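Local coordinates for Two-component insecticidal protein 16 kDa unit (PDB 5V3S) that probably serves as the aegerolysin-type 16 kDa partner of a binary insecticidal toxin that kills corn rootworm, at residues A[89-101]-A[111-125]. Sequence-based numbering, arbitrary orientation.
Sequences LYDGDKLVFEYYW and DELTVKDKENYTVIK
Asp-111 OD2 is gripped from several directions: Tyr-99 OH donates to it at 2.8 Å from the anti side, tilted 29° out of the carboxylate plane, Lys-125 NZ forms a salt bridge at 3.0 Å from the syn side, closer to that plane, and the backbone N of Gly-129 adds a further hydrogen bond. The lysine chain bends at its end to deliver NZ, and its CD packs 3.7 Å from Tyr-99 CE1. At the other end of the contact, Tyr-121 OH donates to the anti lone pair of Asp-91 OD2 at 2.6 Å, ring and carboxylate planes 83° apart; Lys-144 forms a salt bridge to the same oxygen. Val-96 CG2 sits over a face of the Tyr-121 ring in a CH-pi contact, 4.0 Å from its centroid. Here a classic beta bulge sets Val-96 and Phe-97 together opposite Leu-89, and Val-96 O accepts from Lys-116 N. Phe-97 meets Leu-113 CD1 through CD1 at 3.6 Å and Val-123 CG1 through CD2. Strands 94-101 and 111-115 form an antiparallel hairpin; the loop 116-120 then carries the chain across to strand 121-125, an edge strand of the second sheet. On the face bearing Glu-98 and Thr-114, one water links Glu-98 OE1 to Lys-116 NZ and another links it to Thr-114 OG1. Packing within and between the sheets is thus flanked by two tyrosine-carboxylate bonds, each aspartate probably kept anionic by its lysine.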
loop_
_atom_site.group_PDB
_atom_site.type_symbol
_atom_site.label_atom_id
_atom_site.label_comp_id
_atom_site.label_asym_id
_atom_site.label_seq_id
_atom_site.Cartn_x
_atom_site.Cartn_y
_atom_site.Cartn_z
ATOM N N LEU A 89 -1.096 -5.964 6.428
ATOM C CA LEU A 89 0.230 -6.644 6.525
ATOM C C LEU A 89 0.236 -7.366 7.827
ATOM O O LEU A 89 -0.162 -6.828 8.852
ATOM C CB LEU A 89 1.364 -5.688 6.600
ATOM C CG LEU A 89 2.774 -6.230 6.500
ATOM C CD1 LEU A 89 3.120 -6.713 5.143
ATOM C CD2 LEU A 89 3.758 -5.182 6.923
ATOM N N TYR A 90 0.784 -8.552 7.788
ATOM C CA TYR A 90 0.842 -9.428 8.956
ATOM C C TYR A 90 2.315 -9.794 9.262
ATOM O O TYR A 90 3.197 -9.731 8.388
ATOM C CB TYR A 90 0.111 -10.725 8.661
ATOM C CG TYR A 90 -1.335 -10.539 8.441
ATOM C CD1 TYR A 90 -1.798 -10.058 7.221
ATOM C CD2 TYR A 90 -2.238 -10.817 9.423
ATOM C CE1 TYR A 90 -3.162 -9.798 7.023
ATOM C CE2 TYR A 90 -3.592 -10.563 9.227
ATOM C CZ TYR A 90 -4.028 -10.060 8.005
ATOM O OH TYR A 90 -5.418 -9.885 7.862
ATOM N N ASP A 91 2.548 -10.204 10.500
ATOM C CA ASP A 91 3.856 -10.782 10.941
ATOM C C ASP A 91 3.418 -12.139 11.526
ATOM O O ASP A 91 2.835 -12.172 12.625
ATOM C CB ASP A 91 4.495 -9.927 12.028
ATOM C CG ASP A 91 5.850 -10.590 12.575
ATOM O OD1 ASP A 91 6.319 -11.463 11.891
ATOM O OD2 ASP A 91 6.432 -10.140 13.567
ATOM N N GLY A 92 3.534 -13.208 10.734
ATOM C CA GLY A 92 2.951 -14.493 11.127
ATOM C C GLY A 92 1.429 -14.372 11.158
ATOM O O GLY A 92 0.796 -13.881 10.197
ATOM N N ASP A 93 0.839 -14.728 12.277
ATOM C CA ASP A 93 -0.617 -14.617 12.442
ATOM C C ASP A 93 -1.054 -13.272 13.105
ATOM O O ASP A 93 -2.211 -13.062 13.338
ATOM C CB ASP A 93 -1.140 -15.770 13.287
ATOM C CG ASP A 93 -1.130 -17.068 12.562
ATOM O OD1 ASP A 93 -1.663 -17.160 11.381
ATOM O OD2 ASP A 93 -0.582 -18.016 13.194
ATOM N N LYS A 94 -0.134 -12.342 13.265
ATOM C CA LYS A 94 -0.374 -11.093 13.964
ATOM C C LYS A 94 -0.651 -10.003 12.898
ATOM O O LYS A 94 0.167 -9.762 12.003
ATOM C CB LYS A 94 0.818 -10.676 14.792
ATOM C CG LYS A 94 1.265 -11.705 15.833
ATOM C CD LYS A 94 1.056 -11.153 17.235
ATOM C CE LYS A 94 2.265 -10.374 17.752
ATOM N NZ LYS A 94 2.314 -10.340 19.265
ATOM N N LEU A 95 -1.793 -9.343 13.008
ATOM C CA LEU A 95 -2.081 -8.207 12.097
ATOM C C LEU A 95 -1.276 -6.973 12.583
ATOM O O LEU A 95 -1.457 -6.536 13.721
ATOM C CB LEU A 95 -3.579 -7.925 12.130
ATOM C CG LEU A 95 -4.041 -6.730 11.243
ATOM C CD1 LEU A 95 -3.724 -6.913 9.805
ATOM C CD2 LEU A 95 -5.545 -6.589 11.465
ATOM N N VAL A 96 -0.419 -6.401 11.705
ATOM C CA VAL A 96 0.419 -5.289 12.032
ATOM C C VAL A 96 -0.270 -3.963 11.628
ATOM O O VAL A 96 -0.383 -3.072 12.483
ATOM C CB VAL A 96 1.764 -5.478 11.372
ATOM C CG1 VAL A 96 2.663 -4.260 11.583
ATOM C CG2 VAL A 96 2.353 -6.799 11.921
ATOM N N PHE A 97 -0.747 -3.866 10.400
ATOM C CA PHE A 97 -1.520 -2.637 9.917
ATOM C C PHE A 97 -2.519 -2.951 8.824
ATOM O O PHE A 97 -2.506 -3.985 8.198
ATOM C CB PHE A 97 -0.663 -1.439 9.491
ATOM C CG PHE A 97 0.110 -1.589 8.177
ATOM C CD1 PHE A 97 -0.482 -1.489 6.954
ATOM C CD2 PHE A 97 1.505 -1.763 8.178
ATOM C CE1 PHE A 97 0.256 -1.563 5.772
ATOM C CE2 PHE A 97 2.226 -1.846 7.029
ATOM C CZ PHE A 97 1.597 -1.758 5.795
ATOM N N GLU A 98 -3.466 -2.053 8.702
ATOM C CA GLU A 98 -4.455 -2.046 7.634
ATOM C C GLU A 98 -4.257 -0.706 6.953
ATOM O O GLU A 98 -4.016 0.338 7.636
ATOM C CB GLU A 98 -5.857 -2.164 8.178
ATOM C CG GLU A 98 -6.134 -3.558 8.772
ATOM C CD GLU A 98 -7.371 -3.574 9.647
ATOM O OE1 GLU A 98 -7.754 -2.561 10.277
ATOM O OE2 GLU A 98 -7.988 -4.587 9.622
ATOM N N TYR A 99 -4.187 -0.749 5.605
ATOM C CA TYR A 99 -4.084 0.481 4.862
ATOM C C TYR A 99 -5.270 0.623 3.870
ATOM O O TYR A 99 -5.770 -0.377 3.368
ATOM C CB TYR A 99 -2.741 0.536 4.123
ATOM C CG TYR A 99 -2.514 1.861 3.442
ATOM C CD1 TYR A 99 -2.386 3.061 4.216
ATOM C CD2 TYR A 99 -2.510 1.936 2.057
ATOM C CE1 TYR A 99 -2.197 4.289 3.559
ATOM C CE2 TYR A 99 -2.277 3.110 1.425
ATOM C CZ TYR A 99 -2.146 4.287 2.176
ATOM O OH TYR A 99 -2.002 5.453 1.453
ATOM N N TYR A 100 -5.677 1.856 3.585
ATOM C CA TYR A 100 -6.845 2.126 2.679
ATOM C C TYR A 100 -6.628 3.442 2.033
ATOM O O TYR A 100 -6.048 4.363 2.651
ATOM C CB TYR A 100 -8.201 2.129 3.482
ATOM C CG TYR A 100 -9.397 2.767 2.751
ATOM C CD1 TYR A 100 -10.064 2.063 1.792
ATOM C CD2 TYR A 100 -9.781 4.118 2.961
ATOM C CE1 TYR A 100 -11.076 2.607 1.027
ATOM C CE2 TYR A 100 -10.836 4.671 2.227
ATOM C CZ TYR A 100 -11.488 3.873 1.264
ATOM O OH TYR A 100 -12.509 4.342 0.510
ATOM N N TRP A 101 -6.972 3.522 0.741
ATOM C CA TRP A 101 -6.850 4.757 -0.018
ATOM C C TRP A 101 -8.113 4.949 -0.900
ATOM O O TRP A 101 -8.772 3.999 -1.264
ATOM C CB TRP A 101 -5.574 4.742 -0.876
ATOM C CG TRP A 101 -5.596 3.714 -1.956
ATOM C CD1 TRP A 101 -6.082 3.871 -3.220
ATOM C CD2 TRP A 101 -5.157 2.353 -1.880
ATOM N NE1 TRP A 101 -5.988 2.731 -3.918
ATOM C CE2 TRP A 101 -5.415 1.766 -3.121
ATOM C CE3 TRP A 101 -4.483 1.601 -0.917
ATOM C CZ2 TRP A 101 -5.109 0.424 -3.396
ATOM C CZ3 TRP A 101 -4.204 0.278 -1.186
ATOM C CH2 TRP A 101 -4.461 -0.278 -2.430
ATOM N N ASP A 111 -6.606 8.870 2.529
ATOM C CA ASP A 111 -6.164 7.503 2.940
ATOM C C ASP A 111 -6.290 7.304 4.414
ATOM O O ASP A 111 -6.774 8.179 5.168
ATOM C CB ASP A 111 -4.757 7.277 2.398
ATOM C CG ASP A 111 -3.659 8.030 3.192
ATOM O OD1 ASP A 111 -3.971 8.716 4.263
ATOM O OD2 ASP A 111 -2.497 7.888 2.704
ATOM N N GLU A 112 -5.878 6.141 4.883
ATOM C CA GLU A 112 -5.990 5.865 6.296
ATOM C C GLU A 112 -5.137 4.673 6.546
ATOM O O GLU A 112 -5.276 3.690 5.837
ATOM C CB GLU A 112 -7.407 5.515 6.675
ATOM C CG GLU A 112 -7.563 4.985 8.086
ATOM C CD GLU A 112 -7.846 6.060 9.071
ATOM O OE1 GLU A 112 -7.413 7.213 8.844
ATOM O OE2 GLU A 112 -8.524 5.742 10.065
ATOM N N LEU A 113 -4.261 4.824 7.523
ATOM C CA LEU A 113 -3.346 3.736 8.013
ATOM C C LEU A 113 -3.674 3.441 9.435
ATOM O O LEU A 113 -3.543 4.300 10.314
ATOM C CB LEU A 113 -1.908 4.177 7.939
ATOM C CG LEU A 113 -0.946 3.242 8.672
ATOM C CD1 LEU A 113 -0.772 1.977 7.816
ATOM C CD2 LEU A 113 0.344 3.917 8.890
ATOM N N THR A 114 -4.178 2.245 9.672
ATOM C CA THR A 114 -4.564 1.767 10.952
ATOM C C THR A 114 -3.483 0.826 11.488
ATOM O O THR A 114 -3.397 -0.322 11.026
ATOM C CB THR A 114 -5.930 1.002 10.847
ATOM O OG1 THR A 114 -6.948 1.788 10.133
ATOM C CG2 THR A 114 -6.494 0.653 12.227
ATOM N N VAL A 115 -2.744 1.255 12.534
ATOM C CA VAL A 115 -1.726 0.375 13.081
ATOM C C VAL A 115 -2.362 -0.426 14.190
ATOM O O VAL A 115 -2.987 0.128 15.147
ATOM C CB VAL A 115 -0.498 1.159 13.614
ATOM C CG1 VAL A 115 0.522 0.177 14.256
ATOM C CG2 VAL A 115 0.094 1.985 12.514
ATOM N N LYS A 116 -2.183 -1.721 14.116
ATOM C CA LYS A 116 -2.920 -2.630 15.006
ATOM C C LYS A 116 -2.085 -3.077 16.206
ATOM O O LYS A 116 -2.637 -3.500 17.212
ATOM C CB LYS A 116 -3.459 -3.832 14.201
ATOM C CG LYS A 116 -4.533 -3.354 13.192
ATOM C CD LYS A 116 -5.777 -2.970 13.970
ATOM C CE LYS A 116 -6.674 -4.148 14.266
ATOM N NZ LYS A 116 -7.984 -3.709 14.883
ATOM N N ASP A 117 -0.764 -3.016 16.087
ATOM C CA ASP A 117 0.065 -3.337 17.255
ATOM C C ASP A 117 1.168 -2.333 17.354
ATOM O O ASP A 117 2.271 -2.570 16.853
ATOM C CB ASP A 117 0.621 -4.751 17.143
ATOM C CG ASP A 117 1.399 -5.168 18.389
ATOM O OD1 ASP A 117 1.586 -4.332 19.310
ATOM O OD2 ASP A 117 1.750 -6.339 18.450
ATOM N N LYS A 118 0.889 -1.220 18.019
ATOM C CA LYS A 118 1.879 -0.170 18.205
ATOM C C LYS A 118 2.968 -0.548 19.207
ATOM O O LYS A 118 4.059 -0.006 19.153
ATOM C CB LYS A 118 1.235 1.075 18.737
ATOM C CG LYS A 118 0.419 1.808 17.686
ATOM C CD LYS A 118 -0.434 2.897 18.347
ATOM C CE LYS A 118 -1.367 3.543 17.303
ATOM N NZ LYS A 118 -2.482 2.658 17.031
ATOM N N GLU A 119 2.634 -1.489 20.088
ATOM C CA GLU A 119 3.511 -1.890 21.168
ATOM C C GLU A 119 4.708 -2.634 20.608
ATOM O O GLU A 119 5.801 -2.388 21.056
ATOM C CB GLU A 119 2.784 -2.800 22.173
ATOM C CG GLU A 119 1.864 -2.076 23.155
ATOM C CD GLU A 119 1.745 -2.807 24.509
ATOM O OE1 GLU A 119 2.482 -3.805 24.771
ATOM O OE2 GLU A 119 0.930 -2.366 25.344
ATOM N N ASN A 120 4.511 -3.492 19.621
ATOM C CA ASN A 120 5.573 -4.415 19.135
ATOM C C ASN A 120 6.245 -3.958 17.818
ATOM O O ASN A 120 7.262 -4.454 17.467
ATOM C CB ASN A 120 4.971 -5.808 19.036
ATOM C CG ASN A 120 4.655 -6.378 20.415
ATOM O OD1 ASN A 120 5.530 -6.386 21.288
ATOM N ND2 ASN A 120 3.430 -6.848 20.614
ATOM N N TYR A 121 5.645 -2.975 17.131
ATOM C CA TYR A 121 6.067 -2.502 15.824
ATOM C C TYR A 121 6.056 -0.954 15.740
ATOM O O TYR A 121 5.245 -0.290 16.373
ATOM C CB TYR A 121 5.183 -3.079 14.750
ATOM C CG TYR A 121 5.110 -4.582 14.797
ATOM C CD1 TYR A 121 5.989 -5.372 14.067
ATOM C CD2 TYR A 121 4.123 -5.189 15.519
ATOM C CE1 TYR A 121 5.870 -6.772 14.043
ATOM C CE2 TYR A 121 4.047 -6.540 15.586
ATOM C CZ TYR A 121 4.923 -7.311 14.887
ATOM O OH TYR A 121 4.800 -8.664 14.984
ATOM N N THR A 122 7.068 -0.419 15.137
ATOM C CA THR A 122 7.076 0.945 14.711
ATOM C C THR A 122 6.672 0.975 13.242
ATOM O O THR A 122 7.322 0.477 12.365
ATOM C CB THR A 122 8.407 1.645 14.964
ATOM O OG1 THR A 122 8.766 1.469 16.348
ATOM C CG2 THR A 122 8.270 3.153 14.707
ATOM N N VAL A 123 5.549 1.639 12.998
ATOM C CA VAL A 123 5.056 1.730 11.656
ATOM C C VAL A 123 4.887 3.188 11.267
ATOM O O VAL A 123 4.113 3.882 11.914
ATOM C CB VAL A 123 3.741 0.990 11.527
ATOM C CG1 VAL A 123 3.245 1.040 10.124
ATOM C CG2 VAL A 123 3.876 -0.457 11.831
ATOM N N ILE A 124 5.584 3.615 10.233
ATOM C CA ILE A 124 5.614 5.047 9.767
ATOM C C ILE A 124 5.309 5.210 8.272
ATOM O O ILE A 124 6.006 4.595 7.438
ATOM C CB ILE A 124 6.915 5.757 10.096
ATOM C CG1 ILE A 124 7.294 5.685 11.599
ATOM C CG2 ILE A 124 6.794 7.249 9.622
ATOM C CD1 ILE A 124 6.500 6.573 12.509
ATOM N N LYS A 125 4.289 6.064 7.959
ATOM C CA LYS A 125 4.027 6.408 6.562
ATOM C C LYS A 125 4.522 7.849 6.155
ATOM O O LYS A 125 4.387 8.810 6.933
ATOM C CB LYS A 125 2.542 6.271 6.324
ATOM C CG LYS A 125 2.096 6.607 4.912
ATOM C CD LYS A 125 0.608 6.339 4.755
ATOM C CE LYS A 125 -0.193 7.402 5.521
ATOM N NZ LYS A 125 -0.509 8.673 4.786
HETATM O O HOH W 1 -9.079 -3.142 12.480
HETATM O O HOH W 2 -8.946 -0.457 9.542
#